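Protein involved in catabolism of external DNA (Legionella pneumophila subsp. pneumophila, PDB 2OO3) probably methylates N6 of a single adenine, position 2030, of 23S ribosomal RNA, using S-adenosyl-L-methionine as the methyl donor. Local coordinates at residues M213-L225 / G237-F249. Sequence-based numbering, arbitrary orientation.
Sequences MREISSKSVRIEL and GCGLWIINPPYTF. With SO4 (sulfate ion), chain C.
Strands 220-225 and 237-243 run antiparallel as a beta hairpin, at 166°, with Val221, Ile223 and Leu225 each exchanging two backbone hydrogen bonds, with Ile242, Leu240 and Cys238 respectively. Beyond the Val221-Ile242 pair, Asn244 N donates to Lys219 O at 2.9 Å. Gly239 faces Glu224, their CA atoms 4.0 Å apart.

Trp241 carries the face it shares with Ser220 and Arg222. With its CG anti to the backbone N (chi1 -173°), the indole lies beneath the end of helix 203-216: Met213 CB stands over one face, 3.8 Å from the centroid of the five-membered ring, a CH-pi contact, while Met213 CE comes down on Trp241 CD1 at 3.7 Å. Arg214 crosses the six-membered ring at about a right angle, and Arg222 CB packs obliquely against Trp241 CE3. The indole N-H is satisfied by a water 2.8 Å from Trp241 NE1 that donates to Met213 O and Ser217 O, tying helix end to strand. Arg222 NH1 forms a salt bridge with Glu224 OE2 at 2.9 Å, from above the carboxylate plane, and Tyr198 OH hydrogen-bonds the same oxygen. On the other face, Val221 CG1 touches Pro245 CB at 3.7 Å and the edge of Phe249.

Between helix 203-216 and strand 220-226, Ser217, Ser218 and Lys219 bind a sulfate, probably from the crystallisation liquor.

The hairpin lies between strands 193-200 and 270-275, the latter supplying Glu274 to Arg222; the strand order 3-2-1-4-5-7-6 is that of class I (Rossmann-like) methyltransferases, consistent with the predicted activity. Helix 174-188 packs on Met213 and Ile243, helix 14-30 on Ile223.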
ATOM      1  N   MET A 213      -7.348  -5.713  14.481  1.00  7.93           N
ATOM      2  CA  MET A 213      -5.948  -5.780  14.019  1.00  8.64           C
ATOM      3  C   MET A 213      -4.994  -5.908  15.217  1.00  9.71           C
ATOM      4  O   MET A 213      -4.025  -6.683  15.190  1.00  9.28           O
ATOM      5  CB  MET A 213      -5.565  -4.537  13.187  1.00  8.10           C
ATOM      6  CG  MET A 213      -6.230  -4.486  11.798  1.00  6.89           C
ATOM      7  SD  MET A 213      -6.073  -5.991  10.722  1.00  2.00           S
ATOM      8  CE  MET A 213      -4.266  -6.240  10.736  1.00  5.20           C
ATOM      9  N   ARG A 214      -5.296  -5.164  16.280  1.00 11.16           N
ATOM     10  CA  ARG A 214      -4.426  -5.158  17.457  1.00 12.73           C
ATOM     11  C   ARG A 214      -4.333  -6.529  18.109  1.00 13.05           C
ATOM     12  O   ARG A 214      -3.270  -6.912  18.574  1.00 13.39           O
ATOM     13  CB  ARG A 214      -4.854  -4.081  18.448  1.00 13.32           C
ATOM     14  CG  ARG A 214      -3.742  -3.583  19.332  1.00 17.44           C
ATOM     15  CD  ARG A 214      -3.852  -2.049  19.627  1.00 25.51           C
ATOM     16  NE  ARG A 214      -5.229  -1.608  19.811  1.00 28.12           N
ATOM     17  CZ  ARG A 214      -5.839  -0.657  19.094  1.00 30.28           C
ATOM     18  NH1 ARG A 214      -5.180   0.024  18.152  1.00 30.07           N
ATOM     19  NH2 ARG A 214      -7.118  -0.356  19.356  1.00 28.00           N
ATOM     20  N   GLU A 215      -5.413  -7.296  18.076  1.00 13.02           N
ATOM     21  CA  GLU A 215      -5.426  -8.643  18.660  1.00 15.17           C
ATOM     22  C   GLU A 215      -4.520  -9.688  17.982  1.00 13.60           C
ATOM     23  O   GLU A 215      -4.156 -10.694  18.605  1.00 13.86           O
ATOM     24  CB  GLU A 215      -6.872  -9.148  18.736  1.00 14.93           C
ATOM     25  CG  GLU A 215      -7.743  -8.267  19.667  1.00 18.70           C
ATOM     26  CD  GLU A 215      -9.234  -8.583  19.587  1.00 19.95           C
ATOM     27  OE1 GLU A 215      -9.628  -9.517  18.837  1.00 26.55           O
ATOM     28  OE2 GLU A 215     -10.021  -7.881  20.262  1.00 25.57           O
ATOM     29  N   ILE A 216      -4.162  -9.456  16.719  1.00 12.08           N
ATOM     30  CA  ILE A 216      -3.436 -10.450  15.924  1.00 10.71           C
ATOM     31  C   ILE A 216      -1.983 -10.614  16.397  1.00 10.88           C
ATOM     32  O   ILE A 216      -1.488 -11.741  16.576  1.00 10.53           O
ATOM     33  CB  ILE A 216      -3.501 -10.097  14.431  1.00 10.93           C
ATOM     34  CG1 ILE A 216      -4.971 -10.086  13.977  1.00 10.49           C
ATOM     35  CG2 ILE A 216      -2.654 -11.088  13.582  1.00 12.34           C
ATOM     36  CD1 ILE A 216      -5.176  -9.596  12.534  1.00  9.83           C
ATOM     37  N   SER A 217      -1.321  -9.486  16.627  1.00  9.95           N
ATOM     38  CA  SER A 217       0.082  -9.456  16.956  1.00 10.39           C
ATOM     39  C   SER A 217       0.461  -8.116  17.543  1.00 10.24           C
ATOM     40  O   SER A 217      -0.064  -7.069  17.156  1.00 10.93           O
ATOM     41  CB  SER A 217       0.933  -9.741  15.698  1.00 10.74           C
ATOM     42  OG  SER A 217       2.306  -9.652  16.013  1.00 11.05           O
ATOM     43  N   SER A 218       1.377  -8.164  18.493  1.00 10.66           N
ATOM     44  CA  SER A 218       1.938  -6.984  19.113  0.50 11.41           C
ATOM     45  C   SER A 218       3.208  -6.524  18.402  1.00 10.62           C
ATOM     46  O   SER A 218       3.792  -5.475  18.752  1.00 11.51           O
ATOM     47  CB  SER A 218       2.307  -7.326  20.548  0.50 11.62           C
ATOM     48  OG  SER A 218       3.128  -8.477  20.504  0.50 14.62           O
ATOM     49  N   LYS A 219       3.673  -7.283  17.415  1.00 10.30           N
ATOM     50  CA  LYS A 219       4.852  -6.814  16.664  1.00 11.67           C
ATOM     51  C   LYS A 219       4.282  -6.046  15.478  1.00 10.82           C
ATOM     52  O   LYS A 219       4.218  -6.570  14.342  1.00  9.91           O
ATOM     53  CB  LYS A 219       5.723  -7.967  16.154  1.00 11.28           C
ATOM     54  CG  LYS A 219       6.423  -8.791  17.241  1.00 16.01           C
ATOM     55  CD  LYS A 219       7.423  -9.758  16.583  1.00 16.80           C
ATOM     56  CE  LYS A 219       7.304 -11.152  17.141  1.00 25.97           C
ATOM     57  NZ  LYS A 219       6.148 -11.899  16.567  1.00 27.38           N
ATOM     58  N   SER A 220       3.837  -4.825  15.743  1.00  9.90           N
ATOM     59  CA  SER A 220       3.004  -4.110  14.771  1.00 10.29           C
ATOM     60  C   SER A 220       3.340  -2.622  14.793  1.00 10.05           C
ATOM     61  O   SER A 220       3.871  -2.105  15.795  1.00 10.21           O
ATOM     62  CB  SER A 220       1.532  -4.300  15.160  1.00 10.55           C
ATOM     63  OG  SER A 220       1.269  -3.646  16.402  1.00 12.56           O
ATOM     64  N   VAL A 221       3.072  -1.937  13.691  1.00  8.77           N
ATOM     65  CA  VAL A 221       3.105  -0.489  13.694  1.00  8.85           C
ATOM     66  C   VAL A 221       1.874   0.005  12.945  1.00  9.15           C
ATOM     67  O   VAL A 221       1.429  -0.612  11.945  1.00  8.27           O
ATOM     68  CB  VAL A 221       4.467   0.106  13.182  1.00  8.00           C
ATOM     69  CG1 VAL A 221       4.734  -0.242  11.697  1.00 10.19           C
ATOM     70  CG2 VAL A 221       4.489   1.615  13.349  1.00 10.38           C
ATOM     71  N   ARG A 222       1.287   1.076  13.462  1.00  8.80           N
ATOM     72  CA  ARG A 222       0.163   1.711  12.813  1.00  8.67           C
ATOM     73  C   ARG A 222       0.624   3.098  12.412  1.00  8.27           C
ATOM     74  O   ARG A 222       1.235   3.790  13.229  1.00  8.45           O
ATOM     75  CB  ARG A 222      -1.005   1.798  13.801  1.00  9.69           C
ATOM     76  CG  ARG A 222      -1.903   2.975  13.502  1.00 12.54           C
ATOM     77  CD  ARG A 222      -3.262   2.830  14.092  1.00 19.04           C
ATOM     78  NE  ARG A 222      -3.336   3.147  15.500  1.00 20.73           N
ATOM     79  CZ  ARG A 222      -4.227   4.001  16.034  1.00 23.62           C
ATOM     80  NH1 ARG A 222      -5.113   4.666  15.283  1.00 22.80           N
ATOM     81  NH2 ARG A 222      -4.235   4.193  17.341  1.00 19.22           N
ATOM     82  N   ILE A 223       0.407   3.481  11.151  1.00  7.56           N
ATOM     83  CA  ILE A 223       0.714   4.826  10.702  1.00  8.65           C
ATOM     84  C   ILE A 223      -0.560   5.467  10.129  1.00  8.94           C
ATOM     85  O   ILE A 223      -1.397   4.778   9.527  1.00  8.20           O
ATOM     86  CB  ILE A 223       1.879   4.822   9.691  1.00  9.89           C
ATOM     87  CG1 ILE A 223       1.463   4.115   8.395  1.00 10.37           C
ATOM     88  CG2 ILE A 223       3.115   4.134  10.333  1.00 10.41           C
ATOM     89  CD1 ILE A 223       2.489   4.277   7.222  1.00 10.41           C
ATOM     90  N   GLU A 224      -0.759   6.763  10.378  1.00  8.42           N
ATOM     91  CA  GLU A 224      -1.947   7.426   9.849  1.00 10.04           C
ATOM     92  C   GLU A 224      -1.570   8.820   9.406  1.00  9.84           C
ATOM     93  O   GLU A 224      -0.628   9.394   9.923  1.00  9.49           O
ATOM     94  CB  GLU A 224      -3.088   7.497  10.879  1.00  9.10           C
ATOM     95  CG  GLU A 224      -3.612   6.143  11.295  1.00 11.45           C
ATOM     96  CD  GLU A 224      -4.879   6.212  12.152  1.00 12.87           C
ATOM     97  OE1 GLU A 224      -5.306   7.342  12.516  1.00 17.04           O
ATOM     98  OE2 GLU A 224      -5.419   5.134  12.467  1.00 10.44           O
ATOM     99  N   LEU A 225      -2.316   9.326   8.437  1.00 10.17           N
ATOM    100  CA  LEU A 225      -2.130  10.648   7.866  1.00 10.87           C
ATOM    101  C   LEU A 225      -3.521  11.257   7.833  1.00 11.59           C
ATOM    102  O   LEU A 225      -4.443  10.670   7.278  1.00 11.42           O
ATOM    103  CB  LEU A 225      -1.567  10.499   6.438  1.00 10.06           C
ATOM    104  CG  LEU A 225      -1.324  11.737   5.577  1.00 12.77           C
ATOM    105  CD1 LEU A 225      -0.279  12.650   6.188  1.00 10.99           C
ATOM    106  CD2 LEU A 225      -0.885  11.337   4.163  1.00 12.59           C
ATOM    107  N   GLY A 237      -8.849  11.005   6.197  1.00  9.35           N
ATOM    108  CA  GLY A 237      -7.503  10.535   6.527  1.00  8.59           C
ATOM    109  C   GLY A 237      -7.441   9.080   6.187  1.00  8.77           C
ATOM    110  O   GLY A 237      -8.445   8.483   5.762  1.00  9.08           O
ATOM    111  N   CYS A 238      -6.275   8.479   6.400  1.00  8.55           N
ATOM    112  CA  CYS A 238      -6.158   7.044   6.154  1.00  8.58           C
ATOM    113  C   CYS A 238      -4.959   6.512   6.918  1.00  7.69           C
ATOM    114  O   CYS A 238      -4.188   7.288   7.507  1.00  7.94           O
ATOM    115  CB  CYS A 238      -5.980   6.809   4.637  1.00  7.70           C
ATOM    116  SG  CYS A 238      -4.365   7.326   4.037  1.00  9.79           S
ATOM    117  N   GLY A 239      -4.774   5.204   6.903  1.00  6.18           N
ATOM    118  CA  GLY A 239      -3.633   4.636   7.621  1.00  5.76           C
ATOM    119  C   GLY A 239      -3.177   3.330   7.058  1.00  5.69           C
ATOM    120  O   GLY A 239      -3.812   2.790   6.128  1.00  4.77           O
ATOM    121  N   LEU A 240      -2.054   2.840   7.577  1.00  5.57           N
ATOM    122  CA  LEU A 240      -1.644   1.440   7.308  1.00  6.14           C
ATOM    123  C   LEU A 240      -1.239   0.742   8.603  1.00  5.91           C
ATOM    124  O   LEU A 240      -0.682   1.359   9.509  1.00  6.01           O
ATOM    125  CB  LEU A 240      -0.538   1.335   6.230  1.00  5.71           C
ATOM    126  CG  LEU A 240      -0.911   1.931   4.854  1.00  5.93           C
ATOM    127  CD1 LEU A 240      -0.292   3.327   4.658  1.00  5.81           C
ATOM    128  CD2 LEU A 240      -0.455   1.024   3.733  1.00  7.93           C
ATOM    129  N   TRP A 241      -1.589  -0.535   8.685  1.00  5.10           N
ATOM    130  CA  TRP A 241      -1.260  -1.377   9.812  1.00  4.94           C
ATOM    131  C   TRP A 241      -0.280  -2.427   9.297  1.00  5.25           C
ATOM    132  O   TRP A 241      -0.580  -3.130   8.330  1.00  4.16           O
ATOM    133  CB  TRP A 241      -2.531  -2.036  10.368  1.00  5.35           C
ATOM    134  CG  TRP A 241      -2.230  -2.793  11.642  1.00  5.45           C
ATOM    135  CD1 TRP A 241      -1.572  -3.981  11.757  1.00  8.21           C
ATOM    136  CD2 TRP A 241      -2.549  -2.380  12.964  1.00  6.95           C
ATOM    137  NE1 TRP A 241      -1.469  -4.350  13.081  1.00  6.76           N
ATOM    138  CE2 TRP A 241      -2.056  -3.374  13.844  1.00  7.95           C
ATOM    139  CE3 TRP A 241      -3.207  -1.256  13.501  1.00  9.01           C
ATOM    140  CZ2 TRP A 241      -2.197  -3.283  15.244  1.00  8.52           C
ATOM    141  CZ3 TRP A 241      -3.355  -1.171  14.916  1.00  8.76           C
ATOM    142  CH2 TRP A 241      -2.833  -2.171  15.755  1.00  7.71           C
ATOM    143  N   ILE A 242       0.900  -2.500   9.912  1.00  5.30           N
ATOM    144  CA  ILE A 242       1.944  -3.406   9.436  1.00  6.06           C
ATOM    145  C   ILE A 242       2.307  -4.361  10.550  1.00  5.80           C
ATOM    146  O   ILE A 242       2.574  -3.930  11.672  1.00  4.86           O
ATOM    147  CB  ILE A 242       3.219  -2.637   8.908  1.00  6.25           C
ATOM    148  CG1 ILE A 242       2.832  -1.724   7.731  1.00  7.78           C
ATOM    149  CG2 ILE A 242       4.288  -3.639   8.451  1.00  6.20           C
ATOM    150  CD1 ILE A 242       3.780  -0.621   7.422  1.00 12.81           C
ATOM    151  N   ILE A 243       2.227  -5.649  10.248  1.00  7.21           N
ATOM    152  CA  ILE A 243       2.697  -6.704  11.142  1.00  7.81           C
ATOM    153  C   ILE A 243       4.074  -7.161  10.676  1.00  8.45           C
ATOM    154  O   ILE A 243       4.296  -7.390   9.482  1.00  8.54           O
ATOM    155  CB  ILE A 243       1.747  -7.899  11.134  1.00  8.03           C
ATOM    156  CG1 ILE A 243       0.341  -7.441  11.588  1.00  9.88           C
ATOM    157  CG2 ILE A 243       2.277  -9.051  12.050  1.00  7.80           C
ATOM    158  CD1 ILE A 243      -0.795  -8.503  11.368  1.00 10.30           C
ATOM    159  N   ASN A 244       4.985  -7.270  11.634  1.00  8.08           N
ATOM    160  CA  ASN A 244       6.391  -7.570  11.388  1.00  8.98           C
ATOM    161  C   ASN A 244       7.082  -6.484  10.572  1.00  9.14           C
ATOM    162  O   ASN A 244       7.740  -6.768   9.568  1.00  9.30           O
ATOM    163  CB  ASN A 244       6.508  -8.968  10.770  1.00  7.05           C
ATOM    164  CG  ASN A 244       6.051 -10.052  11.756  1.00  8.53           C
ATOM    165  OD1 ASN A 244       6.296  -9.947  12.971  1.00  7.19           O
ATOM    166  ND2 ASN A 244       5.381 -11.077  11.250  1.00  5.99           N
ATOM    167  N   PRO A 245       6.929  -5.212  10.995  1.00  9.73           N
ATOM    168  CA  PRO A 245       7.569  -4.207  10.172  1.00  9.76           C
ATOM    169  C   PRO A 245       9.103  -4.300  10.253  1.00 11.78           C
ATOM    170  O   PRO A 245       9.653  -4.779  11.273  1.00 11.97           O
ATOM    171  CB  PRO A 245       7.074  -2.889  10.773  1.00  9.40           C
ATOM    172  CG  PRO A 245       6.812  -3.224  12.234  1.00 10.51           C
ATOM    173  CD  PRO A 245       6.231  -4.629  12.164  1.00  9.64           C
ATOM    174  N   PRO A 246       9.789  -3.860   9.183  1.00 13.04           N
ATOM    175  CA  PRO A 246      11.240  -3.931   9.125  1.00 14.89           C
ATOM    176  C   PRO A 246      11.900  -3.038  10.129  1.00 16.38           C
ATOM    177  O   PRO A 246      11.331  -2.002  10.568  1.00 16.24           O
ATOM    178  CB  PRO A 246      11.563  -3.421   7.729  1.00 15.36           C
ATOM    179  CG  PRO A 246      10.254  -3.639   6.929  1.00 15.19           C
ATOM    180  CD  PRO A 246       9.230  -3.274   7.955  1.00 13.60           C
ATOM    181  N   TYR A 247      13.060  -3.526  10.549  1.00 17.53           N
ATOM    182  CA  TYR A 247      14.146  -2.736  11.071  1.00 18.54           C
ATOM    183  C   TYR A 247      14.310  -1.379  10.379  1.00 17.49           C
ATOM    184  O   TYR A 247      14.620  -1.296   9.160  1.00 18.15           O
ATOM    185  CB  TYR A 247      15.459  -3.527  10.885  1.00 20.13           C
ATOM    186  CG  TYR A 247      16.608  -3.020  11.734  1.00 21.87           C
ATOM    187  CD1 TYR A 247      16.464  -2.868  13.126  1.00 23.94           C
ATOM    188  CD2 TYR A 247      17.843  -2.685  11.149  1.00 23.56           C
ATOM    189  CE1 TYR A 247      17.528  -2.394  13.919  1.00 24.28           C
ATOM    190  CE2 TYR A 247      18.907  -2.215  11.924  1.00 23.33           C
ATOM    191  CZ  TYR A 247      18.742  -2.073  13.304  1.00 24.87           C
ATOM    192  OH  TYR A 247      19.798  -1.623  14.066  1.00 24.36           O
ATOM    193  N   THR A 248      14.123  -0.340  11.176  1.00 15.54           N
ATOM    194  CA  THR A 248      14.323   1.053  10.792  1.00 15.85           C
ATOM    195  C   THR A 248      13.104   1.691  10.115  1.00 14.52           C
ATOM    196  O   THR A 248      13.100   2.899   9.864  1.00 13.40           O
ATOM    197  CB  THR A 248      15.594   1.293   9.916  1.00 16.20           C
ATOM    198  OG1 THR A 248      15.339   0.837   8.578  1.00 20.03           O
ATOM    199  CG2 THR A 248      16.848   0.597  10.509  1.00 18.97           C
ATOM    200  N   PHE A 249      12.067   0.900   9.835  1.00 13.58           N
ATOM    201  CA  PHE A 249      10.886   1.423   9.133  1.00 13.01           C
ATOM    202  C   PHE A 249      10.135   2.511   9.925  1.00 13.25           C
ATOM    203  O   PHE A 249       9.738   3.506   9.344  1.00 12.38           O
ATOM    204  CB  PHE A 249       9.929   0.269   8.755  1.00 13.92           C
ATOM    205  CG  PHE A 249       8.650   0.734   8.132  1.00 13.36           C
ATOM    206  CD1 PHE A 249       8.595   1.030   6.774  1.00 14.07           C
ATOM    207  CD2 PHE A 249       7.512   0.908   8.911  1.00 15.83           C
ATOM    208  CE1 PHE A 249       7.400   1.467   6.188  1.00 14.81           C
ATOM    209  CE2 PHE A 249       6.328   1.362   8.353  1.00 15.85           C
ATOM    210  CZ  PHE A 249       6.276   1.657   6.983  1.00 16.54           C
TER
HETATM  211  S   SO4 C 302       3.081 -11.696  19.023  1.00 48.92           S
HETATM  212  O1  SO4 C 302       3.698 -11.008  17.894  1.00 48.25           O
HETATM  213  O2  SO4 C 302       2.277 -12.804  18.508  1.00 51.05           O
HETATM  214  O3  SO4 C 302       4.144 -12.211  19.884  1.00 49.03           O
HETATM  215  O4  SO4 C 302       2.203 -10.808  19.775  1.00 47.97           O
HETATM  216  O   HOH W   1      -1.334  -6.671  14.676  1.00  4.96           O
HETATM  217  O   HOH W   2       4.362 -11.119  14.774  1.00 20.56           O